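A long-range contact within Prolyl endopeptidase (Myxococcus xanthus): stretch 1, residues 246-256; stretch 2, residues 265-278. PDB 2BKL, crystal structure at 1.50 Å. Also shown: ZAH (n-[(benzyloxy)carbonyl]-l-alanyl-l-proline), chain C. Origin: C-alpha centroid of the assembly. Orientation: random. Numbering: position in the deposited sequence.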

ATOM      1  N   LEU A 246      -5.216  -3.360 -16.730  1.00  7.95           N
ATOM      2  CA  LEU A 246      -4.856  -4.159 -15.574  1.00  8.19           C
ATOM      3  C   LEU A 246      -6.117  -4.862 -15.058  1.00  9.71           C
ATOM      4  O   LEU A 246      -7.093  -4.211 -14.708  1.00 10.72           O
ATOM      5  CB  LEU A 246      -4.271  -3.280 -14.473  1.00 10.67           C
ATOM      6  CG  LEU A 246      -3.061  -2.430 -14.890  1.00 11.33           C
ATOM      7  CD1 LEU A 246      -2.584  -1.534 -13.727  1.00 14.29           C
ATOM      8  CD2 LEU A 246      -1.918  -3.326 -15.344  1.00 13.69           C
ATOM      9  N   ARG A 247      -6.131  -6.190 -15.075  1.00  9.79           N
ATOM     10  CA  ARG A 247      -7.213  -6.964 -14.491  1.00 10.27           C
ATOM     11  C   ARG A 247      -6.773  -7.425 -13.106  1.00 11.39           C
ATOM     12  O   ARG A 247      -6.206  -8.509 -12.924  1.00 13.76           O
ATOM     13  CB  ARG A 247      -7.601  -8.122 -15.394  1.00 13.31           C
ATOM     14  CG  ARG A 247      -8.379  -7.630 -16.604  1.00 15.71           C
ATOM     15  CD  ARG A 247      -8.933  -8.754 -17.463  1.00 17.47           C
ATOM     16  NE  ARG A 247      -7.811  -9.416 -18.077  1.00 16.89           N
ATOM     17  CZ  ARG A 247      -7.181  -8.936 -19.134  1.00 19.60           C
ATOM     18  NH1 ARG A 247      -7.606  -7.803 -19.690  1.00 18.93           N
ATOM     19  NH2 ARG A 247      -6.118  -9.579 -19.617  1.00 16.98           N
ATOM     20  N   GLY A 248      -6.999  -6.566 -12.128  1.00  9.46           N
ATOM     21  CA  GLY A 248      -6.547  -6.777 -10.773  1.00 12.11           C
ATOM     22  C   GLY A 248      -5.034  -6.846 -10.747  1.00 11.32           C
ATOM     23  O   GLY A 248      -4.339  -6.043 -11.394  1.00 12.29           O
ATOM     24  N   TRP A 249      -4.536  -7.788  -9.954  1.00  9.27           N
ATOM     25  CA  TRP A 249      -3.126  -7.955  -9.676  1.00  9.20           C
ATOM     26  C   TRP A 249      -2.600  -9.259 -10.274  1.00 10.98           C
ATOM     27  O   TRP A 249      -1.515  -9.712  -9.922  1.00 15.02           O
ATOM     28  CB  TRP A 249      -2.932  -7.898  -8.142  1.00  9.52           C
ATOM     29  CG  TRP A 249      -3.047  -6.502  -7.603  1.00  9.67           C
ATOM     30  CD1 TRP A 249      -2.015  -5.676  -7.258  1.00 10.72           C
ATOM     31  CD2 TRP A 249      -4.249  -5.698  -7.455  1.00  9.95           C
ATOM     32  NE1 TRP A 249      -2.481  -4.450  -6.870  1.00 11.65           N
ATOM     33  CE2 TRP A 249      -3.846  -4.438  -6.980  1.00 10.26           C
ATOM     34  CE3 TRP A 249      -5.620  -5.941  -7.607  1.00 10.29           C
ATOM     35  CZ2 TRP A 249      -4.744  -3.420  -6.689  1.00 12.16           C
ATOM     36  CZ3 TRP A 249      -6.518  -4.886  -7.337  1.00  9.73           C
ATOM     37  CH2 TRP A 249      -6.070  -3.667  -6.877  1.00 10.94           C
ATOM     38  N   SER A 250      -3.336  -9.889 -11.190  1.00 11.08           N
ATOM     39  CA  SER A 250      -2.922 -11.205 -11.715  1.00 13.84           C
ATOM     40  C   SER A 250      -2.716 -11.285 -13.193  1.00 12.74           C
ATOM     41  O   SER A 250      -2.038 -12.202 -13.663  1.00 13.11           O
ATOM     42  CB  SER A 250      -3.953 -12.268 -11.354  1.00 18.35           C
ATOM     43  OG  SER A 250      -4.224 -12.176  -9.969  1.00 23.98           O
ATOM     44  N   GLU A 251      -3.307 -10.368 -13.945  1.00 11.08           N
ATOM     45  CA  GLU A 251      -3.136 -10.401 -15.391  1.00 11.86           C
ATOM     46  C   GLU A 251      -3.350  -9.035 -15.980  1.00  9.66           C
ATOM     47  O   GLU A 251      -3.993  -8.188 -15.368  1.00  8.56           O
ATOM     48  CB  GLU A 251      -4.012 -11.486 -16.049  1.00 15.86           C
ATOM     49  CG  GLU A 251      -5.482 -11.198 -16.102  1.00 18.07           C
ATOM     50  CD  GLU A 251      -6.289 -12.244 -16.886  1.00 18.67           C
ATOM     51  OE1 GLU A 251      -6.023 -13.467 -16.828  1.00 20.26           O
ATOM     52  OE2 GLU A 251      -7.244 -11.828 -17.557  1.00 21.66           O
ATOM     53  N   ASN A 252      -2.717  -8.782 -17.100  1.00  7.23           N
ATOM     54  CA  ASN A 252      -2.944  -7.536 -17.832  1.00  8.19           C
ATOM     55  C   ASN A 252      -2.664  -7.683 -19.312  1.00  8.62           C
ATOM     56  O   ASN A 252      -2.023  -8.630 -19.745  1.00  9.23           O
ATOM     57  CB  ASN A 252      -2.114  -6.379 -17.255  1.00  7.64           C
ATOM     58  CG  ASN A 252      -0.632  -6.525 -17.502  1.00  8.80           C
ATOM     59  OD1 ASN A 252       0.053  -7.187 -16.715  1.00 12.26           O
ATOM     60  ND2 ASN A 252      -0.112  -5.850 -18.524  1.00 11.48           N
ATOM     61  N   ASP A 253      -3.181  -6.726 -20.068  1.00  8.35           N
ATOM     62  CA  ASP A 253      -2.873  -6.555 -21.474  1.00  8.45           C
ATOM     63  C   ASP A 253      -1.927  -5.405 -21.639  1.00  8.28           C
ATOM     64  O   ASP A 253      -1.904  -4.471 -20.824  1.00  9.04           O
ATOM     65  CB  ASP A 253      -4.133  -6.217 -22.254  1.00  9.82           C
ATOM     66  CG  ASP A 253      -5.190  -7.285 -22.158  1.00 11.17           C
ATOM     67  OD1 ASP A 253      -4.847  -8.470 -21.942  1.00 12.26           O
ATOM     68  OD2 ASP A 253      -6.403  -7.003 -22.293  1.00 15.56           O
ATOM     69  N   VAL A 254      -1.198  -5.389 -22.751  1.00  6.99           N
ATOM     70  CA  VAL A 254      -0.351  -4.263 -23.109  1.00  6.26           C
ATOM     71  C   VAL A 254      -0.593  -3.869 -24.567  1.00  6.70           C
ATOM     72  O   VAL A 254      -0.482  -4.714 -25.451  1.00  7.84           O
ATOM     73  CB  VAL A 254       1.158  -4.567 -22.919  1.00  7.64           C
ATOM     74  CG1 VAL A 254       1.978  -3.318 -23.223  1.00  9.01           C
ATOM     75  CG2 VAL A 254       1.433  -5.036 -21.499  1.00  9.54           C
ATOM     76  N   TYR A 255      -0.916  -2.600 -24.774  1.00  7.38           N
ATOM     77  CA  TYR A 255      -1.020  -1.975 -26.089  1.00  7.80           C
ATOM     78  C   TYR A 255       0.065  -0.924 -26.234  1.00  8.72           C
ATOM     79  O   TYR A 255       0.539  -0.337 -25.264  1.00  8.76           O
ATOM     80  CB  TYR A 255      -2.399  -1.337 -26.259  1.00  8.88           C
ATOM     81  CG  TYR A 255      -3.527  -2.359 -26.296  1.00 10.30           C
ATOM     82  CD1 TYR A 255      -4.084  -2.872 -25.122  1.00 11.17           C
ATOM     83  CD2 TYR A 255      -4.026  -2.822 -27.508  1.00 11.25           C
ATOM     84  CE1 TYR A 255      -5.108  -3.814 -25.169  1.00 12.39           C
ATOM     85  CE2 TYR A 255      -5.060  -3.753 -27.555  1.00 13.50           C
ATOM     86  CZ  TYR A 255      -5.586  -4.253 -26.393  1.00 13.54           C
ATOM     87  OH  TYR A 255      -6.609  -5.188 -26.451  1.00 16.61           O
ATOM     88  N   TRP A 256       0.487  -0.660 -27.471  1.00  9.49           N
ATOM     89  CA  TRP A 256       1.443   0.392 -27.716  1.00  8.21           C
ATOM     90  C   TRP A 256       1.264   1.009 -29.080  1.00  8.43           C
ATOM     91  O   TRP A 256       0.627   0.438 -29.953  1.00  8.78           O
ATOM     92  CB  TRP A 256       2.873  -0.144 -27.601  1.00  9.44           C
ATOM     93  CG  TRP A 256       3.284  -1.094 -28.687  1.00  9.26           C
ATOM     94  CD1 TRP A 256       2.947  -2.410 -28.801  1.00 10.52           C
ATOM     95  CD2 TRP A 256       4.154  -0.811 -29.785  1.00  9.45           C
ATOM     96  NE1 TRP A 256       3.532  -2.955 -29.920  1.00 12.44           N
ATOM     97  CE2 TRP A 256       4.283  -1.994 -30.536  1.00 10.19           C
ATOM     98  CE3 TRP A 256       4.818   0.333 -30.224  1.00 10.09           C
ATOM     99  CZ2 TRP A 256       5.062  -2.066 -31.691  1.00 11.94           C
ATOM    100  CZ3 TRP A 256       5.585   0.266 -31.365  1.00 12.16           C
ATOM    101  CH2 TRP A 256       5.707  -0.930 -32.081  1.00 11.07           C
ATOM    102  N   ARG A 265      -1.414  -0.881 -31.228  1.00 12.43           N
ATOM    103  CA  ARG A 265      -1.029  -2.245 -31.542  1.00 13.54           C
ATOM    104  C   ARG A 265      -1.121  -3.073 -30.249  1.00 14.53           C
ATOM    105  O   ARG A 265      -0.764  -2.588 -29.174  1.00 14.58           O
ATOM    106  CB  ARG A 265       0.425  -2.266 -32.058  1.00 15.66           C
ATOM    107  CG  ARG A 265       0.763  -1.236 -33.194  1.00 17.40           C
ATOM    108  CD  ARG A 265       2.226  -0.712 -33.149  1.00 18.59           C
ATOM    109  NE  ARG A 265       2.612   0.102 -34.314  1.00 19.55           N
ATOM    110  CZ  ARG A 265       2.867  -0.395 -35.521  1.00 22.74           C
ATOM    111  NH1 ARG A 265       2.805  -1.702 -35.743  1.00 23.33           N
ATOM    112  NH2 ARG A 265       3.183   0.418 -36.527  1.00 22.23           N
ATOM    113  N   LEU A 266      -1.597  -4.308 -30.337  1.00 13.90           N
ATOM    114  CA  LEU A 266      -1.565  -5.220 -29.200  1.00 12.53           C
ATOM    115  C   LEU A 266      -0.197  -5.823 -29.058  1.00 13.40           C
ATOM    116  O   LEU A 266       0.262  -6.512 -29.955  1.00 14.77           O
ATOM    117  CB  LEU A 266      -2.568  -6.352 -29.393  1.00 13.35           C
ATOM    118  CG  LEU A 266      -2.664  -7.432 -28.318  1.00 15.15           C
ATOM    119  CD1 LEU A 266      -3.181  -6.857 -27.011  1.00 13.50           C
ATOM    120  CD2 LEU A 266      -3.577  -8.575 -28.820  1.00 17.01           C
ATOM    121  N   LEU A 267       0.475  -5.556 -27.944  1.00  9.32           N
ATOM    122  CA  LEU A 267       1.697  -6.301 -27.646  1.00 10.09           C
ATOM    123  C   LEU A 267       1.384  -7.712 -27.160  1.00 11.18           C
ATOM    124  O   LEU A 267       1.945  -8.696 -27.673  1.00 11.85           O
ATOM    125  CB  LEU A 267       2.572  -5.587 -26.639  1.00 10.78           C
ATOM    126  CG  LEU A 267       3.877  -6.284 -26.302  1.00 10.44           C
ATOM    127  CD1 LEU A 267       4.822  -6.355 -27.520  1.00 12.53           C
ATOM    128  CD2 LEU A 267       4.539  -5.567 -25.152  1.00 11.88           C
ATOM    129  N   VAL A 268       0.514  -7.806 -26.158  1.00  7.94           N
ATOM    130  CA  VAL A 268       0.146  -9.084 -25.588  1.00  9.75           C
ATOM    131  C   VAL A 268      -1.148  -8.965 -24.811  1.00  9.48           C
ATOM    132  O   VAL A 268      -1.425  -7.945 -24.176  1.00  9.14           O
ATOM    133  CB  VAL A 268       1.278  -9.656 -24.692  1.00 10.28           C
ATOM    134  CG1 VAL A 268       1.604  -8.734 -23.520  1.00 10.42           C
ATOM    135  CG2 VAL A 268       0.918 -11.035 -24.195  1.00 12.64           C
ATOM    136  N   LYS A 269      -1.988  -9.988 -24.934  1.00 10.68           N
ATOM    137  CA  LYS A 269      -3.211 -10.118 -24.171  1.00 13.32           C
ATOM    138  C   LYS A 269      -2.925 -11.163 -23.108  1.00 13.27           C
ATOM    139  O   LYS A 269      -2.689 -12.329 -23.419  1.00 15.55           O
ATOM    140  CB  LYS A 269      -4.350 -10.564 -25.093  1.00 18.13           C
ATOM    141  CG  LYS A 269      -5.711 -10.717 -24.422  1.00 21.91           C
ATOM    142  CD  LYS A 269      -6.849 -10.186 -25.327  1.00 25.16           C
ATOM    143  CE  LYS A 269      -8.125 -11.027 -25.210  1.00 26.19           C
ATOM    144  NZ  LYS A 269      -9.269 -10.441 -25.984  1.00 30.27           N
ATOM    145  N   GLY A 270      -2.879 -10.750 -21.852  1.00 11.42           N
ATOM    146  CA  GLY A 270      -2.521 -11.660 -20.791  1.00 11.23           C
ATOM    147  C   GLY A 270      -3.647 -12.612 -20.426  1.00 12.30           C
ATOM    148  O   GLY A 270      -4.806 -12.201 -20.284  1.00 14.11           O
ATOM    149  N   VAL A 271      -3.283 -13.880 -20.301  1.00 12.60           N
ATOM    150  CA  VAL A 271      -4.181 -14.943 -19.881  1.00 14.09           C
ATOM    151  C   VAL A 271      -3.529 -15.602 -18.685  1.00 12.63           C
ATOM    152  O   VAL A 271      -2.636 -16.445 -18.817  1.00 13.53           O
ATOM    153  CB  VAL A 271      -4.422 -15.942 -21.032  1.00 17.50           C
ATOM    154  CG1 VAL A 271      -5.424 -17.021 -20.599  1.00 19.06           C
ATOM    155  CG2 VAL A 271      -4.906 -15.207 -22.259  1.00 18.95           C
ATOM    156  N   GLY A 272      -3.892 -15.121 -17.507  1.00 12.22           N
ATOM    157  CA  GLY A 272      -3.300 -15.594 -16.279  1.00 12.62           C
ATOM    158  C   GLY A 272      -1.828 -15.210 -16.138  1.00 13.27           C
ATOM    159  O   GLY A 272      -1.061 -15.860 -15.422  1.00 14.54           O
ATOM    160  N   ALA A 273      -1.437 -14.143 -16.828  1.00 11.71           N
ATOM    161  CA  ALA A 273      -0.060 -13.630 -16.776  1.00 10.57           C
ATOM    162  C   ALA A 273      -0.058 -12.100 -16.853  1.00  8.30           C
ATOM    163  O   ALA A 273      -0.951 -11.501 -17.465  1.00  7.81           O
ATOM    164  CB  ALA A 273       0.773 -14.201 -17.925  1.00 11.89           C
ATOM    165  N   LYS A 274       0.930 -11.505 -16.193  1.00  9.38           N
ATOM    166  CA  LYS A 274       1.180 -10.082 -16.202  1.00  9.41           C
ATOM    167  C   LYS A 274       2.423  -9.754 -16.975  1.00  9.13           C
ATOM    168  O   LYS A 274       3.346 -10.570 -17.065  1.00  7.68           O
ATOM    169  CB  LYS A 274       1.351  -9.538 -14.783  1.00 12.41           C
ATOM    170  CG  LYS A 274       0.126  -9.637 -13.962  1.00 17.92           C
ATOM    171  CD  LYS A 274       0.375  -9.135 -12.532  1.00 19.36           C
ATOM    172  CE  LYS A 274       1.156 -10.162 -11.745  1.00 20.59           C
ATOM    173  NZ  LYS A 274       1.325  -9.761 -10.335  1.00 22.58           N
ATOM    174  N   TYR A 275       2.456  -8.527 -17.478  1.00  7.08           N
ATOM    175  CA  TYR A 275       3.530  -8.026 -18.320  1.00  7.20           C
ATOM    176  C   TYR A 275       3.754  -6.551 -18.033  1.00  9.73           C
ATOM    177  O   TYR A 275       2.813  -5.761 -18.107  1.00 10.57           O
ATOM    178  CB  TYR A 275       3.205  -8.175 -19.804  1.00  7.19           C
ATOM    179  CG  TYR A 275       2.829  -9.547 -20.215  1.00  7.49           C
ATOM    180  CD1 TYR A 275       1.537 -10.033 -20.008  1.00  7.15           C
ATOM    181  CD2 TYR A 275       3.747 -10.376 -20.860  1.00  6.56           C
ATOM    182  CE1 TYR A 275       1.188 -11.337 -20.409  1.00  8.70           C
ATOM    183  CE2 TYR A 275       3.408 -11.664 -21.253  1.00  7.45           C
ATOM    184  CZ  TYR A 275       2.122 -12.144 -21.017  1.00  9.06           C
ATOM    185  OH  TYR A 275       1.771 -13.423 -21.403  1.00 10.93           O
ATOM    186  N   GLU A 276       4.995  -6.170 -17.747  1.00  8.18           N
ATOM    187  CA  GLU A 276       5.400  -4.776 -17.572  1.00 11.67           C
ATOM    188  C   GLU A 276       6.512  -4.501 -18.563  1.00  9.74           C
ATOM    189  O   GLU A 276       7.432  -5.304 -18.702  1.00  9.66           O
ATOM    190  CB  GLU A 276       5.910  -4.572 -16.154  1.00 15.18           C
ATOM    191  CG  GLU A 276       6.345  -3.156 -15.836  1.00 19.89           C
ATOM    192  CD  GLU A 276       7.028  -3.046 -14.490  1.00 21.95           C
ATOM    193  OE1 GLU A 276       6.692  -3.814 -13.563  1.00 28.25           O
ATOM    194  OE2 GLU A 276       7.916  -2.186 -14.347  1.00 28.97           O
ATOM    195  N   VAL A 277       6.446  -3.369 -19.259  1.00  8.87           N
ATOM    196  CA  VAL A 277       7.362  -3.083 -20.349  1.00  9.76           C
ATOM    197  C   VAL A 277       8.107  -1.767 -20.146  1.00 10.31           C
ATOM    198  O   VAL A 277       7.521  -0.751 -19.709  1.00 13.00           O
ATOM    199  CB  VAL A 277       6.623  -2.998 -21.702  1.00 11.17           C
ATOM    200  CG1 VAL A 277       7.625  -2.901 -22.843  1.00 12.95           C
ATOM    201  CG2 VAL A 277       5.703  -4.147 -21.862  1.00 14.68           C
ATOM    202  N   HIS A 278       9.405  -1.787 -20.426  1.00 10.93           N
ATOM    203  CA  HIS A 278      10.221  -0.575 -20.498  1.00 12.59           C
ATOM    204  C   HIS A 278      10.933  -0.557 -21.832  1.00 13.04           C
ATOM    205  O   HIS A 278      11.465  -1.565 -22.247  1.00 13.59           O
ATOM    206  CB  HIS A 278      11.199  -0.555 -19.327  1.00 16.14           C
ATOM    207  CG  HIS A 278      10.509  -0.425 -18.004  1.00 21.44           C
ATOM    208  ND1 HIS A 278       9.826   0.718 -17.636  1.00 23.44           N
ATOM    209  CD2 HIS A 278      10.338  -1.311 -16.995  1.00 25.11           C
ATOM    210  CE1 HIS A 278       9.273   0.532 -16.448  1.00 26.17           C
ATOM    211  NE2 HIS A 278       9.579  -0.687 -16.033  1.00 25.63           N
TER
HETATM  212  C1  ZAH C1533      -6.543  -2.102   1.191  1.00 16.72           C
HETATM  213  O2  ZAH C1533      -5.986  -3.392   1.303  1.00 12.44           O
HETATM  214  C3  ZAH C1533      -7.413  -1.928  -0.076  1.00 12.82           C
HETATM  215  C4  ZAH C1533      -8.630  -2.857  -0.065  1.00 11.77           C
HETATM  216  C5  ZAH C1533      -8.210  -4.130  -0.789  1.00  9.40           C
HETATM  217  C6  ZAH C1533      -7.075  -3.757  -1.706  1.00  9.32           C
HETATM  218  N7  ZAH C1533      -6.765  -2.384  -1.325  1.00 10.44           N
HETATM  219  C8  ZAH C1533      -5.885  -1.637  -1.988  1.00 11.61           C
HETATM  220  O9  ZAH C1533      -5.730  -0.382  -1.605  1.00 12.23           O
HETATM  221  C10 ZAH C1533      -5.285  -2.088  -3.338  1.00  9.52           C
HETATM  222  C11 ZAH C1533      -4.086  -2.947  -2.935  1.00 10.36           C
HETATM  223  N14 ZAH C1533      -4.815  -0.974  -4.122  1.00 12.44           N
HETATM  224  C15 ZAH C1533      -5.650  -0.179  -4.748  1.00 13.25           C
HETATM  225  O16 ZAH C1533      -6.937  -0.411  -4.764  1.00 10.27           O
HETATM  226  O17 ZAH C1533      -5.110   0.944  -5.457  1.00 17.86           O
HETATM  227  C18 ZAH C1533      -6.110   1.854  -5.980  1.00 22.51           C
HETATM  228  C19 ZAH C1533      -5.492   3.169  -6.464  1.00 25.48           C
HETATM  229  C20 ZAH C1533      -4.626   3.153  -7.566  1.00 27.08           C
HETATM  230  C21 ZAH C1533      -4.047   4.342  -8.010  1.00 27.90           C
HETATM  231  C22 ZAH C1533      -4.352   5.545  -7.369  1.00 28.90           C
HETATM  232  C23 ZAH C1533      -5.235   5.570  -6.285  1.00 27.53           C
HETATM  233  C24 ZAH C1533      -5.801   4.379  -5.832  1.00 28.07           C
HETATM  234  O   HOH W   1       2.668  -5.569 -31.169  1.00 23.92           O

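The backbone supplies the frame. Strand 251-256 runs antiparallel to the strand that begins at Arg 265, and at Trp 256 it makes a reciprocal pair with Arg 265: Trp 256 N donates to Arg 265 O at 2.9 Å and Arg 265 N to Trp 256 O at 2.7 Å. One step back the register shifts by one, a beta bulge. Val 254 N donates to Val 268 O (2.9 Å), while Val 254 O accepts from Leu 267 N at 2.8 Å and weakly from Val 268 N at 3.3 Å, so one carbonyl serves two successive amides. Leu 267, at phi/psi -76/-52, departs from extended geometry here, and its side chain points toward the first stretch. Asn 252 N donates to Ala 273 O at 3.3 Å.

Polar side chains make the contacts on from there. Asn 252, chi1 p, acts as a surrogate peptide: its OD1 accepts from Tyr 275 N at 2.9 Å and its ND2 donates to Tyr 275 O at 3.0 Å. An amide, carrying both donor and acceptor, suits a site facing both backbone groups of one residue. Glu 251 OE1 accepts from Gly 272 N at 2.8 Å, and Asp 253 OD1 from Gly 270 N at 3.0 Å; carboxylates suit these backbone amides.

Charge holds those carboxylates in place. Arg 247 bridges both, with NE 2.5 Å from Glu 251 OE2 and NH2 2.9 Å from Asp 253 OD1, and NH2 adds a weak bond to Gly 270 O at 3.0 Å. Lys 274 NZ extends to Trp 249 O at 2.9 Å, tying the turn to the loop before strand 251-256.

The glycines answer two different demands. At Gly 270 an ideal CB would lie 2.2 Å from Asn 252 O, a clash; its absence lets Gly 270 CA approach that oxygen to 3.2 Å. Gly 272 has positive phi, which by itself favours glycine.

Apolar packing occurs on both faces. Val 254 is buried, its CG1 lying 3.9 Å from Leu 267 CD2 and 4.1 Å from Val 277 CG2, its CG2 4.0 Å from Tyr 275 CB; a compact branched side chain meets several neighbours at once. Trp 256 shares this face, and Arg 265 CD sits over its six-membered ring, 3.5 Å from the centroid, so that this methylene packs on the ring face. One water accepts from Trp 256 NE1 (3.0 Å) and donates to Leu 266 O (2.9 Å). On the other face, Leu 266 CD1 lies over the Tyr 255 ring, 3.9 Å from its centroid.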